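Long-range contacts in putative 4-hydroxybenzoyl-CoA thioesterase (Geobacillus stearothermophilus, PDB 2OIW), which probably hydrolyses acyl-CoA thioesters, as hot-dog-fold thioesterases do, although its physiological substrate is not established: residues A[82-87]-A[105-110]; A[72-77]-A[90-95]; A[64-69]-A[98-103]. All coordinates share one frame; numbering follows the deposited sequence.

Contact 1. Residues A[82-87]-A[105-110]; sequences GNTSLT and VYVNFN
Leu-86 sets its CG between the backbone N and the carbonyl carbon (chi1 84°), whereas Tyr-106 opposite holds CG anti to the carbonyl carbon, beside the N (chi1 -89°). From that branch point Leu-86 CD2 comes within 3.4 Å of Tyr-106 CB, while the tyrosine ring leads away from strand 85-94, with CD2 set obliquely to it. The two residues form a hydrogen-bonded antiparallel pair in the curved sheet of the hot-dog fold, the architecture of the thioesterase-like superfamily, where strand 85-94 runs beside strand 97-110. Their N-H and C=O groups answer each other: Tyr-106 N donates a hydrogen bond to Leu-86 O at 3.0 Å, and Leu-86 N donates one to Tyr-106 O. Large apolar groups suit this face because helix 36-42 packs on it. Ile-38 and Phe-42 touch Leu-86, and Phe-39 meets the ring of Tyr-106.

The other face carries Ser-85, Thr-87, Val-105 and Val-107 and is partly exposed, so small polar and beta-branched residues are at home there. Thr-87 and Val-105, a non-hydrogen-bonded pair, lie side by side and point the same way, with Thr-87 OG1 3.8 Å from Val-105 CG2. Both branched side chains favour the extended backbone.

The tight turn that precedes strand 85-94 is drawn in by the bond from Gly-82 N to Ser-85 O (2.8 Å). Glycine fits here because a beta carbon would collide with Ser-85 OG. Arg-124 binds the carbonyl oxygens of both Gly-82 and Asn-83. Beyond the regular pairing, Asn-108 N still reaches Thr-84 O at 2.8 Å, in a nearly straight line with the carbonyl. Asn-108 CB lies 3.6 Å from the same oxygen, while its ND2 is bound by Glu-117 OE1.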
# COMPACT_ATOMS: atom_id res chain seq x y z
N GLY A 82 -17.03 -2.80 24.98
CA GLY A 82 -17.17 -4.10 25.63
C GLY A 82 -16.30 -4.15 26.88
O GLY A 82 -15.91 -3.13 27.42
N ASN A 83 -15.97 -5.35 27.34
CA ASN A 83 -15.10 -5.49 28.49
C ASN A 83 -13.65 -5.25 28.12
O ASN A 83 -13.02 -4.35 28.67
CB ASN A 83 -15.29 -6.86 29.16
CG ASN A 83 -14.58 -6.97 30.49
OD1 ASN A 83 -14.55 -6.02 31.27
ND2 ASN A 83 -14.00 -8.13 30.76
N THR A 84 -13.13 -6.04 27.19
CA THR A 84 -11.74 -5.95 26.75
C THR A 84 -11.69 -5.51 25.28
O THR A 84 -10.60 -5.42 24.69
CB THR A 84 -11.02 -7.31 26.83
OG1 THR A 84 -11.59 -8.19 25.85
CG2 THR A 84 -11.16 -7.92 28.21
N SER A 85 -12.87 -5.29 24.70
CA SER A 85 -13.00 -4.94 23.29
C SER A 85 -13.82 -3.70 23.05
O SER A 85 -14.48 -3.20 23.95
CB SER A 85 -13.57 -6.11 22.46
OG SER A 85 -14.84 -6.50 22.94
N LEU A 86 -13.75 -3.19 21.83
CA LEU A 86 -14.66 -2.14 21.45
C LEU A 86 -15.01 -2.34 20.00
O LEU A 86 -14.23 -2.88 19.23
CB LEU A 86 -14.07 -0.75 21.77
CG LEU A 86 -13.12 0.02 20.86
CD1 LEU A 86 -12.42 1.14 21.66
CD2 LEU A 86 -12.08 -0.87 20.26
N THR A 87 -16.23 -1.97 19.65
CA THR A 87 -16.74 -2.14 18.30
C THR A 87 -16.92 -0.73 17.79
O THR A 87 -17.70 0.08 18.36
CB THR A 87 -18.06 -2.90 18.31
OG1 THR A 87 -17.86 -4.16 18.97
CG2 THR A 87 -18.57 -3.12 16.90
N VAL A 105 -13.94 -4.48 15.15
CA VAL A 105 -13.86 -4.86 16.57
C VAL A 105 -12.37 -4.99 16.88
O VAL A 105 -11.63 -5.67 16.16
CB VAL A 105 -14.61 -6.20 16.84
CG1 VAL A 105 -14.61 -6.56 18.34
CG2 VAL A 105 -16.05 -6.17 16.26
N TYR A 106 -11.95 -4.32 17.94
CA TYR A 106 -10.57 -4.32 18.40
C TYR A 106 -10.54 -4.88 19.81
O TYR A 106 -11.51 -4.73 20.54
CB TYR A 106 -10.06 -2.89 18.42
CG TYR A 106 -9.43 -2.42 17.13
CD1 TYR A 106 -10.21 -1.92 16.10
CD2 TYR A 106 -8.04 -2.46 16.95
CE1 TYR A 106 -9.62 -1.50 14.89
CE2 TYR A 106 -7.45 -2.02 15.75
CZ TYR A 106 -8.24 -1.54 14.73
OH TYR A 106 -7.65 -1.15 13.54
N VAL A 107 -9.45 -5.53 20.19
CA VAL A 107 -9.26 -5.94 21.56
C VAL A 107 -8.11 -5.13 22.15
O VAL A 107 -7.10 -4.90 21.48
CB VAL A 107 -9.05 -7.48 21.72
CG1 VAL A 107 -7.80 -7.97 21.00
CG2 VAL A 107 -9.02 -7.88 23.19
N ASN A 108 -8.29 -4.65 23.38
CA ASN A 108 -7.21 -4.02 24.16
C ASN A 108 -6.32 -5.15 24.70
O ASN A 108 -6.69 -5.83 25.67
CB ASN A 108 -7.80 -3.20 25.32
CG ASN A 108 -6.73 -2.73 26.33
OD1 ASN A 108 -5.62 -2.31 25.97
ND2 ASN A 108 -7.07 -2.80 27.60
N PHE A 109 -5.18 -5.37 24.06
CA PHE A 109 -4.29 -6.43 24.45
C PHE A 109 -3.09 -5.89 25.23
O PHE A 109 -2.32 -5.06 24.73
CB PHE A 109 -3.85 -7.28 23.24
CG PHE A 109 -3.28 -8.60 23.64
CD1 PHE A 109 -4.12 -9.68 23.87
CD2 PHE A 109 -1.91 -8.75 23.85
CE1 PHE A 109 -3.60 -10.92 24.30
CE2 PHE A 109 -1.37 -9.97 24.28
CZ PHE A 109 -2.22 -11.06 24.49
N ASN A 110 -2.94 -6.37 26.46
CA ASN A 110 -1.76 -6.07 27.28
C ASN A 110 -0.65 -7.07 26.98
O ASN A 110 -0.68 -8.23 27.42
CB ASN A 110 -2.13 -6.06 28.77
CG ASN A 110 -1.07 -5.36 29.65
OD1 ASN A 110 0.13 -5.60 29.53
ND2 ASN A 110 -1.54 -4.52 30.56

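Contact 2. Residues A[72-77]-A[90-95]; sequences VTVYTG and EEIHQN
Val-72, Val-74 and Ile-92 mesh on the buried face of this strand pair. Ile-92 sends its two branches to different valines: CG2 reaches Val-72 CB at 3.9 Å, and CG1 lies 4.0 Å from Val-74 CG2, alongside and pointing the same way. Branched aliphatic groups fill such a surface without any polar demand, and Trp-30 of helix 27-34 covers both Val-72 and Ile-92. At one end of this face Glu-90 brings charge into the interior, where it is well provided for. A water donates to its OE1 at 2.6 Å and also bonds Thr-76 OG1, while OE2 is held by Arg-35 and Ser-104. At the other end Val-72 CG1 rests 3.5 Å from Gln-94 NE2, an amide nitrogen whose protons go to Gln-70 O and Tyr-67 O.

Between the two faces runs the backbone ladder of an antiparallel beta hairpin, strands 72-81 and 85-94 of the hot-dog sheet. Thr-73 with His-93 and Tyr-75 with Glu-91 are the hydrogen-bonded pairs, each closed by two N-H to O bonds.

The opposite face, with Thr-73, Tyr-75, Glu-91 and His-93, is by contrast partly exposed; Trp-132 touches Tyr-75 and Glu-91 there. Tyr-75 meets His-93 in a T-shaped (edge-to-face) stack, with the planes at 62°. Tyr-75 CE2 stands over the centre of the imidazole, 3.6 Å from His-93 CG. Tyr-75 CG, anti to the carbonyl carbon (chi1 -60°), is where the ring sets out toward His-93. Thr-73 CG2 lies against one face of the phenol. His-93 NE2 donates almost in its own ring plane to Glu-91 OE1 at 2.8 Å, on the anti side of the carboxylate. That bond helps fix the imidazole's rotation and would probably favour its protonated form, while Glu-91 OE2 is taken by Tyr-89 OH.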
# COMPACT_ATOMS: atom_id res chain seq x y z
N VAL A 72 -11.91 13.35 1.08
CA VAL A 72 -12.89 12.46 1.70
C VAL A 72 -12.81 12.71 3.19
O VAL A 72 -11.79 13.22 3.68
CB VAL A 72 -12.59 10.97 1.43
CG1 VAL A 72 -12.57 10.70 -0.09
CG2 VAL A 72 -11.31 10.52 2.12
N THR A 73 -13.91 12.42 3.88
CA THR A 73 -13.98 12.56 5.32
C THR A 73 -14.38 11.25 5.94
O THR A 73 -15.40 10.66 5.58
CB THR A 73 -14.99 13.65 5.75
OG1 THR A 73 -14.69 14.85 5.04
CG2 THR A 73 -14.89 13.92 7.23
N VAL A 74 -13.56 10.83 6.91
CA VAL A 74 -13.81 9.64 7.70
C VAL A 74 -14.42 10.06 9.02
O VAL A 74 -13.88 10.92 9.72
CB VAL A 74 -12.49 8.85 7.91
CG1 VAL A 74 -12.77 7.45 8.55
CG2 VAL A 74 -11.77 8.70 6.53
N TYR A 75 -15.58 9.47 9.32
CA TYR A 75 -16.24 9.61 10.61
C TYR A 75 -16.11 8.30 11.35
O TYR A 75 -16.47 7.24 10.83
CB TYR A 75 -17.71 9.92 10.42
CG TYR A 75 -17.94 11.20 9.67
CD1 TYR A 75 -17.99 12.43 10.35
CD2 TYR A 75 -18.13 11.19 8.29
CE1 TYR A 75 -18.22 13.61 9.67
CE2 TYR A 75 -18.34 12.39 7.60
CZ TYR A 75 -18.40 13.58 8.30
OH TYR A 75 -18.60 14.75 7.64
N THR A 76 -15.64 8.38 12.59
CA THR A 76 -15.30 7.20 13.35
C THR A 76 -15.88 7.36 14.74
O THR A 76 -15.62 8.35 15.42
CB THR A 76 -13.77 7.00 13.41
OG1 THR A 76 -13.23 7.01 12.07
CG2 THR A 76 -13.45 5.66 14.09
N GLY A 77 -16.72 6.40 15.14
CA GLY A 77 -17.38 6.47 16.43
C GLY A 77 -17.32 5.12 17.10
O GLY A 77 -16.90 4.12 16.48
N GLU A 90 -17.98 3.24 11.53
CA GLU A 90 -17.22 4.22 10.75
C GLU A 90 -17.80 4.40 9.35
O GLU A 90 -18.39 3.46 8.78
CB GLU A 90 -15.72 3.83 10.70
CG GLU A 90 -15.51 2.33 10.38
CD GLU A 90 -14.27 1.71 11.02
OE1 GLU A 90 -13.38 2.45 11.55
OE2 GLU A 90 -14.19 0.44 10.98
N GLU A 91 -17.64 5.61 8.80
CA GLU A 91 -18.16 5.91 7.48
C GLU A 91 -17.15 6.77 6.73
O GLU A 91 -16.43 7.55 7.33
CB GLU A 91 -19.48 6.69 7.58
CG GLU A 91 -20.65 5.89 8.03
CD GLU A 91 -21.94 6.67 8.02
OE1 GLU A 91 -21.90 7.90 7.72
OE2 GLU A 91 -23.00 6.07 8.33
N ILE A 92 -17.10 6.61 5.41
CA ILE A 92 -16.33 7.53 4.57
C ILE A 92 -17.26 8.25 3.62
O ILE A 92 -18.08 7.61 2.95
CB ILE A 92 -15.19 6.82 3.80
CG1 ILE A 92 -14.28 6.07 4.76
CG2 ILE A 92 -14.36 7.83 3.04
CD1 ILE A 92 -13.24 5.25 4.06
N HIS A 93 -17.15 9.58 3.59
CA HIS A 93 -17.95 10.44 2.73
C HIS A 93 -17.05 11.15 1.70
O HIS A 93 -15.85 11.40 1.94
CB HIS A 93 -18.68 11.52 3.55
CG HIS A 93 -19.67 11.00 4.54
ND1 HIS A 93 -20.78 11.72 4.93
CD2 HIS A 93 -19.71 9.84 5.25
CE1 HIS A 93 -21.47 11.03 5.82
NE2 HIS A 93 -20.84 9.89 6.04
N GLN A 94 -17.63 11.46 0.55
CA GLN A 94 -16.98 12.29 -0.46
C GLN A 94 -18.08 13.11 -1.11
O GLN A 94 -19.18 12.60 -1.35
CB GLN A 94 -16.24 11.45 -1.50
CG GLN A 94 -15.45 12.28 -2.56
CD GLN A 94 -14.55 11.42 -3.45
OE1 GLN A 94 -15.02 10.57 -4.21
NE2 GLN A 94 -13.23 11.65 -3.37
N ASN A 95 -17.82 14.40 -1.35
CA ASN A 95 -18.85 15.26 -1.97
C ASN A 95 -20.16 15.24 -1.18
O ASN A 95 -21.24 15.31 -1.76
CB ASN A 95 -19.10 14.82 -3.42
CG ASN A 95 -19.75 15.93 -4.25
OD1 ASN A 95 -19.41 17.12 -4.10
ND2 ASN A 95 -20.70 15.55 -5.11
O HOH W 1 -12.56 4.82 11.03

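Contact 3. Residues A[64-69]-A[98-103]; sequences NQMYYG and VCAKGR
Asn-64 grips two successive carbonyls of strand 97-110, one with its backbone and one with its side chain. Asn-64 N donates to Cys-99 O at 3.0 Å in a nearly straight N-H to O line, although it meets the C=O from well off its axis. The side-chain ND2, with the acceptor close to the amide plane, donates to Val-98 O, also at 3.0 Å. Asparagine suits the place because its short amide can imitate a backbone N-H, and CG, anti to the carbonyl carbon (chi1 -76°), starts it toward that oxygen.

Beside this polar grip Met-66, present as selenomethionine, packs on Cys-99. Its CG presses on Cys-99 CB at 3.4 Å, tighter than usual for two carbons, and lies 3.6 Å from SG. The bent end of the chain carries CE to within 4.3 Å of Ala-100 CB. The short side chains of Cys-99 and Ala-100 suit a place where the long selenomethionine lies so close.

Further out, Cys-99 and Ala-100 form a classic beta bulge, both facing Ile-92 of the neighbouring strand 85-94 in the hot-dog sheet. Helix 27-34 closes over the selenomethionine through Val-27 and Trp-30, and Ile-22 bonds its backbone. The loop then carries Tyr-68 to His-36 and Phe-39 of a second subunit, so the same loop that packs on the strand also reaches a subunit interface.

The carbonyl oxygens Asn-64 O and Cys-99 O come within 3.2 Å with no proton to share, a repulsion that the bond from Asn-64 N to Cys-99 O probably helps to offset, with the ND2 bond to Val-98 O holding the strand alongside.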
# COMPACT_ATOMS: atom_id res chain seq x y z
N ASN A 64 -20.85 3.66 -2.58
CA ASN A 64 -20.68 4.49 -3.78
C ASN A 64 -19.21 4.56 -4.09
O ASN A 64 -18.41 4.54 -3.19
CB ASN A 64 -21.21 5.90 -3.52
CG ASN A 64 -22.73 5.97 -3.54
OD1 ASN A 64 -23.35 5.64 -4.55
ND2 ASN A 64 -23.33 6.42 -2.43
N GLN A 65 -18.84 4.69 -5.35
CA GLN A 65 -17.42 4.77 -5.67
C GLN A 65 -16.85 6.12 -5.29
O GLN A 65 -17.56 7.15 -5.22
CB GLN A 65 -17.18 4.50 -7.15
CG GLN A 65 -17.66 3.12 -7.62
CD GLN A 65 -16.79 1.95 -7.13
OE1 GLN A 65 -15.78 2.14 -6.45
NE2 GLN A 65 -17.18 0.74 -7.50
N MSE A 66 -15.56 6.12 -5.01
CA MSE A 66 -14.87 7.36 -4.74
C MSE A 66 -13.77 7.60 -5.75
O MSE A 66 -13.35 6.69 -6.48
CB MSE A 66 -14.35 7.36 -3.30
CG MSE A 66 -15.47 7.54 -2.27
SE MSE A 66 -14.77 7.34 -0.43
CE MSE A 66 -14.58 5.35 -0.45
N TYR A 67 -13.32 8.84 -5.80
CA TYR A 67 -12.45 9.33 -6.87
C TYR A 67 -11.24 10.05 -6.33
O TYR A 67 -11.33 10.77 -5.34
CB TYR A 67 -13.27 10.25 -7.80
CG TYR A 67 -14.37 9.45 -8.45
CD1 TYR A 67 -14.04 8.48 -9.42
CD2 TYR A 67 -15.69 9.54 -8.02
CE1 TYR A 67 -15.02 7.68 -10.00
CE2 TYR A 67 -16.70 8.75 -8.61
CZ TYR A 67 -16.34 7.81 -9.59
OH TYR A 67 -17.27 6.98 -10.19
N TYR A 68 -10.10 9.89 -7.00
CA TYR A 68 -8.98 10.79 -6.78
C TYR A 68 -9.40 12.21 -7.20
O TYR A 68 -10.07 12.35 -8.20
CB TYR A 68 -7.78 10.32 -7.62
CG TYR A 68 -6.62 11.29 -7.66
CD1 TYR A 68 -5.93 11.59 -6.50
CD2 TYR A 68 -6.22 11.89 -8.86
CE1 TYR A 68 -4.87 12.47 -6.52
CE2 TYR A 68 -5.17 12.76 -8.89
CZ TYR A 68 -4.51 13.07 -7.71
OH TYR A 68 -3.46 13.94 -7.73
N GLY A 69 -8.98 13.24 -6.45
CA GLY A 69 -9.19 14.65 -6.88
C GLY A 69 -10.11 15.49 -6.01
O GLY A 69 -10.19 16.71 -6.16
N VAL A 98 -22.36 9.52 1.60
CA VAL A 98 -21.74 8.35 2.23
C VAL A 98 -21.34 7.37 1.12
O VAL A 98 -22.16 7.01 0.27
CB VAL A 98 -22.65 7.67 3.29
CG1 VAL A 98 -23.92 7.17 2.69
CG2 VAL A 98 -21.94 6.51 4.00
N CYS A 99 -20.07 6.98 1.11
CA CYS A 99 -19.59 6.09 0.07
C CYS A 99 -19.17 4.74 0.62
O CYS A 99 -19.10 3.79 -0.14
CB CYS A 99 -18.43 6.73 -0.70
SG CYS A 99 -18.93 8.21 -1.63
N ALA A 100 -18.85 4.67 1.91
CA ALA A 100 -18.43 3.42 2.54
C ALA A 100 -18.84 3.42 3.99
O ALA A 100 -18.76 4.45 4.66
CB ALA A 100 -16.92 3.23 2.45
N LYS A 101 -19.35 2.27 4.45
CA LYS A 101 -19.74 2.11 5.85
C LYS A 101 -19.01 0.90 6.39
O LYS A 101 -18.92 -0.11 5.70
CB LYS A 101 -21.24 1.89 5.95
CG LYS A 101 -22.08 3.03 5.38
CD LYS A 101 -23.57 2.80 5.63
CE LYS A 101 -24.10 1.62 4.82
NZ LYS A 101 -25.58 1.69 4.64
N GLY A 102 -18.50 0.99 7.62
CA GLY A 102 -17.69 -0.07 8.16
C GLY A 102 -17.99 -0.30 9.62
O GLY A 102 -18.49 0.59 10.33
N ARG A 103 -17.67 -1.50 10.06
CA ARG A 103 -17.59 -1.82 11.48
C ARG A 103 -16.30 -2.59 11.72
O ARG A 103 -15.89 -3.43 10.90
CB ARG A 103 -18.78 -2.71 11.87
CG ARG A 103 -19.82 -2.06 12.75
CD ARG A 103 -21.00 -2.98 12.94
NE ARG A 103 -22.18 -2.18 13.32
CZ ARG A 103 -23.09 -1.70 12.47
NH1 ARG A 103 -22.97 -1.92 11.17
NH2 ARG A 103 -24.12 -0.98 12.94

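All three contacts reach one antiparallel hot-dog sheet; 64-69 is the loop between strands 53-62 and 72-81. Strand 85-94 serves contacts 1 and 2, and strand 97-110 serves contacts 1 and 3. Along the chain the order is 64-69, 72-77, 82-87, 90-95, 98-103, 105-110, so contact 1 interlocks with each of the others, whereas contact 2 falls wholly within the span of contact 3. Contacts 2 and 3 are neighbours, about 8 Å between centres, and meet where Ile-92 O faces Cys-99 N. Contact 1 lies across the chain's centre, about 22 Å from contact 2 and 26 Å from contact 3. Contacts 1 and 2 are thus distant strand pairings, and contact 3 packs a loop onto the sheet beside contact 2.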